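Local coordinates for Serine/threonine protein kinase (Mycobacterium tuberculosis, PDB 4ESQ), which is a receptor kinase that probably phosphorylates serine and threonine residues of target proteins, represented here by its extracellular sensor domain, at residues T140-D145 and Q156-V161; V165-N170 and Q182-I187. All blocks are in the same frame, centred on the assembly; numbering follows the deposited sequence.

Both interactions lie within the PknH-like extracellular domain and share its antiparallel sheet, each centred about 7 Å from the centre of the chain and about 8 Å from the other. Interaction 1 closes the hairpin of strands 141-147 and 154-162; interaction 2 follows in series, setting helix 179-192 on strand 165-173. Strands 154-162 and 165-173 are neighbours in the sheet, and the two contacts touch directly: Arg157 NH2 forms a salt bridge with Asp168 OD1 at 2.8 Å, and Ser160 O probably accepts a hydrogen bond from Val167 N at 2.8 Å. One continuous run of chain thus builds the middle of the sheet and then packs a helix on one face of it.

Interaction 1. Residues T140-D145 and Q156-V161; sequences TITVID and QRAMSV
With OG1 of Thr140 beside its backbone N (chi1 -60°) and OG of Ser160 anti to its own N (chi1 -160°), the two hydroxyls meet in a 2.7 Å OG1-OG hydrogen bond, a side-chain link at one end of an antiparallel ladder. The backbone evidence is two hydrogen-bonded pairs: Ile141 N to Met159 O measures 2.9 Å and Arg157 N to Val143 O 2.8 Å, and each of these residue pairs also has the reciprocal bond. In the non-hydrogen-bonded pair Thr142-Ala158, methyl CG2 of Thr142 rests on Ala158 CB at 3.7 Å. The extended Gln156 chain crosses Ile144, CG to CG1 3.8 Å, and a water joins its NE2 to Thr142 OG1. Beyond the hairpin, the Gln156 amide reaches Asn178 through NE2 and Gly181 N through OE1. On the other face, Ile141 CG1 lies 3.9 Å from Met159 CB, the side chains side by side. Arg157 bends away from strand 141-147 toward strand 165-173; its NH2 hydrogen-bonds Gly52 O and forms a salt bridge with Asp168, and its NH1 hydrogen-bonds Val169 O. Helix 96-111 packs over this face, Trp110 touching Ile141 and Arg157, and Phe102 touching Met159; strands 125-131 and 165-173 flank the hairpin.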
# COMPACT_ATOMS: atom_id res chain seq x y z
N THR A 140 10.83 3.47 -6.24
CA THR A 140 9.64 3.72 -5.42
C THR A 140 8.68 4.62 -6.16
O THR A 140 9.08 5.57 -6.84
CB THR A 140 10.01 4.39 -4.07
OG1 THR A 140 10.91 3.55 -3.33
CG2 THR A 140 8.76 4.66 -3.23
N ILE A 141 7.39 4.33 -6.04
CA ILE A 141 6.36 5.24 -6.52
C ILE A 141 5.41 5.61 -5.38
O ILE A 141 5.12 4.78 -4.52
CB ILE A 141 5.56 4.63 -7.69
CG1 ILE A 141 5.00 3.27 -7.28
CG2 ILE A 141 6.42 4.52 -8.96
CD1 ILE A 141 4.14 2.62 -8.36
N THR A 142 4.93 6.85 -5.38
CA THR A 142 3.93 7.27 -4.40
C THR A 142 2.88 8.13 -5.09
O THR A 142 3.15 8.75 -6.12
CB THR A 142 4.53 8.09 -3.24
OG1 THR A 142 5.07 9.32 -3.74
CG2 THR A 142 5.62 7.30 -2.51
N VAL A 143 1.70 8.16 -4.51
CA VAL A 143 0.66 9.07 -4.99
C VAL A 143 -0.30 9.33 -3.84
O VAL A 143 -0.59 8.43 -3.06
CB VAL A 143 -0.09 8.52 -6.24
CG1 VAL A 143 -0.90 7.27 -5.88
CG2 VAL A 143 -1.01 9.59 -6.84
N ILE A 144 -0.77 10.57 -3.74
CA ILE A 144 -1.75 10.94 -2.73
C ILE A 144 -3.14 11.02 -3.34
O ILE A 144 -3.32 11.61 -4.40
CB ILE A 144 -1.37 12.27 -2.05
CG1 ILE A 144 -0.10 12.09 -1.22
CG2 ILE A 144 -2.50 12.77 -1.17
CD1 ILE A 144 0.48 13.39 -0.74
N ASP A 145 -4.12 10.39 -2.70
CA ASP A 145 -5.49 10.50 -3.16
C ASP A 145 -6.35 11.13 -2.07
O ASP A 145 -6.12 10.91 -0.89
CB ASP A 145 -6.06 9.16 -3.60
CG ASP A 145 -5.65 8.04 -2.69
OD1 ASP A 145 -5.70 8.24 -1.46
OD2 ASP A 145 -5.27 6.97 -3.20
N GLN A 156 -1.97 8.32 1.27
CA GLN A 156 -0.83 8.20 0.37
C GLN A 156 -0.56 6.73 0.10
O GLN A 156 -0.47 5.92 1.03
CB GLN A 156 0.43 8.85 0.92
CG GLN A 156 1.58 8.86 -0.10
CD GLN A 156 2.92 9.24 0.50
OE1 GLN A 156 3.25 8.84 1.61
NE2 GLN A 156 3.71 10.02 -0.25
N ARG A 157 -0.47 6.39 -1.18
CA ARG A 157 -0.04 5.06 -1.60
C ARG A 157 1.46 5.09 -1.83
O ARG A 157 2.00 6.06 -2.38
CB ARG A 157 -0.76 4.64 -2.89
CG ARG A 157 -2.24 4.31 -2.72
CD ARG A 157 -2.46 2.93 -2.12
NE ARG A 157 -2.24 1.84 -3.07
CZ ARG A 157 -1.22 0.99 -3.03
NH1 ARG A 157 -0.27 1.13 -2.09
NH2 ARG A 157 -1.13 0.02 -3.92
N ALA A 158 2.16 4.04 -1.41
CA ALA A 158 3.57 3.91 -1.75
C ALA A 158 3.86 2.47 -2.12
O ALA A 158 3.37 1.55 -1.47
CB ALA A 158 4.45 4.34 -0.59
N MET A 159 4.65 2.29 -3.17
CA MET A 159 5.10 0.95 -3.53
C MET A 159 6.57 1.01 -3.83
O MET A 159 7.06 1.95 -4.46
CB MET A 159 4.34 0.43 -4.76
CG MET A 159 4.80 -0.95 -5.22
SD MET A 159 3.82 -1.59 -6.60
CE MET A 159 2.23 -1.81 -5.80
N SER A 160 7.29 -0.01 -3.37
CA SER A 160 8.71 -0.12 -3.69
C SER A 160 9.05 -1.60 -3.84
O SER A 160 8.20 -2.48 -3.67
CB SER A 160 9.57 0.54 -2.61
OG SER A 160 10.88 0.84 -3.11
N VAL A 161 10.31 -1.86 -4.15
CA VAL A 161 10.78 -3.23 -4.29
C VAL A 161 12.21 -3.29 -3.81
O VAL A 161 12.99 -2.36 -4.03
CB VAL A 161 10.69 -3.71 -5.75
CG1 VAL A 161 11.22 -2.64 -6.70
CG2 VAL A 161 11.44 -5.03 -5.94
O HOH W 1 3.09 11.26 -3.09

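Interaction 2. Residues V165-N170 and Q182-I187; sequences VVVDVN and QIAAKI
Helix 179-192, near the C-terminal end of the chain, packs on the antiparallel sheet of the extracellular domain, and Val167 and Val169 of strand 165-173 meet Ile183, Ala184 and Ile187 where it does so. The short axes approach to 8.5 Å, and their N-to-C directions differ by 153°, so the helix runs roughly antiparallel to the strand beneath it. Two valines, two residues apart on the strand, both direct their CB toward the helix, while the intervening Asp168 points away. On the helix, Ile183 and Ile187 are four residues apart, about one turn, and both face the strand.

Val167 lies against Ala184 and Ile187. Its CG2 reaches Ile187 CG2 at 3.8 Å, and its CG1 lies 3.9 Å from Ala184 CA, which brings the methyl close to the helix backbone. In Ile187, chi1 of -63° puts CG1 beside the backbone N and leaves CG2 anti to it, and the extended chi2 of 168° then carries CD1 out between the two valines. There CD1 touches Val167 CG1 at 3.9 Å and Val169 CG2 at 4.1 Å, so Val167 CG1 lies against Ile187 as well as Ala184. Val169 thus touches both isoleucines: its CG1 also meets Ile183 CG2 at 3.8 Å, and its CG2 is equally close to that methyl. Ile183 slants across Val169, and Ile187 across both valines.

Further packing extends the layer: Ile183 touches Val23 of helix 17-24, and Ile187 touches Val90 and Gln88 of strand 84-92. No hydrogen bond links the two segments, and all five touching residues are buried. The methyls of two valines and two isoleucines, with Ala184, carry the contact, consistent with helix and strand being held here mainly by burial of apolar surface (225 Å² summed over both segments), without polar pairing between them.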
# COMPACT_ATOMS: atom_id res chain seq x y z
N VAL A 165 11.03 -8.79 -3.08
CA VAL A 165 9.87 -8.41 -2.28
C VAL A 165 9.32 -7.06 -2.72
O VAL A 165 10.06 -6.09 -2.81
CB VAL A 165 10.22 -8.33 -0.78
CG1 VAL A 165 9.02 -7.84 0.05
CG2 VAL A 165 10.71 -9.67 -0.28
N VAL A 166 8.02 -7.02 -2.98
CA VAL A 166 7.33 -5.77 -3.24
C VAL A 166 6.70 -5.23 -1.95
O VAL A 166 6.10 -5.97 -1.19
CB VAL A 166 6.23 -5.94 -4.31
CG1 VAL A 166 5.35 -4.67 -4.37
CG2 VAL A 166 6.86 -6.24 -5.67
N VAL A 167 6.89 -3.94 -1.71
CA VAL A 167 6.40 -3.30 -0.51
C VAL A 167 5.20 -2.46 -0.95
O VAL A 167 5.32 -1.67 -1.88
CB VAL A 167 7.49 -2.42 0.10
CG1 VAL A 167 6.99 -1.70 1.34
CG2 VAL A 167 8.70 -3.29 0.43
N ASP A 168 4.05 -2.65 -0.31
CA ASP A 168 2.81 -2.06 -0.80
C ASP A 168 2.07 -1.44 0.37
O ASP A 168 1.55 -2.16 1.22
CB ASP A 168 1.96 -3.17 -1.44
CG ASP A 168 0.89 -2.65 -2.38
OD1 ASP A 168 0.77 -1.42 -2.53
OD2 ASP A 168 0.18 -3.49 -2.99
N VAL A 169 2.02 -0.11 0.40
CA VAL A 169 1.55 0.62 1.59
C VAL A 169 0.48 1.68 1.30
O VAL A 169 0.58 2.44 0.34
CB VAL A 169 2.73 1.32 2.29
CG1 VAL A 169 2.26 2.11 3.51
CG2 VAL A 169 3.81 0.29 2.67
N ASN A 170 -0.54 1.73 2.15
CA ASN A 170 -1.55 2.78 2.09
C ASN A 170 -1.62 3.41 3.46
O ASN A 170 -1.83 2.71 4.46
CB ASN A 170 -2.91 2.19 1.71
CG ASN A 170 -3.89 3.23 1.18
OD1 ASN A 170 -3.50 4.35 0.84
ND2 ASN A 170 -5.15 2.86 1.08
N GLN A 182 7.51 7.00 3.95
CA GLN A 182 8.38 6.69 5.09
C GLN A 182 8.26 5.22 5.49
O GLN A 182 9.25 4.55 5.79
CB GLN A 182 8.01 7.53 6.29
CG GLN A 182 8.38 8.97 6.21
CD GLN A 182 8.08 9.64 7.52
OE1 GLN A 182 7.03 10.25 7.69
NE2 GLN A 182 8.99 9.47 8.49
N ILE A 183 7.03 4.75 5.53
CA ILE A 183 6.79 3.37 5.91
C ILE A 183 7.49 2.45 4.92
O ILE A 183 8.21 1.52 5.32
CB ILE A 183 5.27 3.08 6.02
CG1 ILE A 183 4.71 3.77 7.27
CG2 ILE A 183 4.99 1.59 6.08
CD1 ILE A 183 3.19 3.90 7.27
N ALA A 184 7.30 2.71 3.64
CA ALA A 184 7.91 1.88 2.61
C ALA A 184 9.43 1.82 2.76
O ALA A 184 10.03 0.75 2.67
CB ALA A 184 7.53 2.40 1.22
N ALA A 185 10.04 2.98 2.99
CA ALA A 185 11.49 3.04 3.13
C ALA A 185 11.97 2.24 4.33
O ALA A 185 13.02 1.58 4.28
CB ALA A 185 11.96 4.48 3.21
N LYS A 186 11.20 2.27 5.41
CA LYS A 186 11.57 1.51 6.60
C LYS A 186 11.45 -0.00 6.36
O LYS A 186 12.30 -0.78 6.79
CB LYS A 186 10.77 1.96 7.82
CG LYS A 186 11.10 3.40 8.25
CD LYS A 186 10.19 3.90 9.35
CE LYS A 186 10.58 5.31 9.81
NZ LYS A 186 11.94 5.34 10.43
N ILE A 187 10.40 -0.42 5.67
CA ILE A 187 10.26 -1.83 5.30
C ILE A 187 11.39 -2.27 4.35
O ILE A 187 11.94 -3.36 4.50
CB ILE A 187 8.88 -2.11 4.69
CG1 ILE A 187 7.79 -1.85 5.73
CG2 ILE A 187 8.80 -3.57 4.18
CD1 ILE A 187 6.36 -1.81 5.16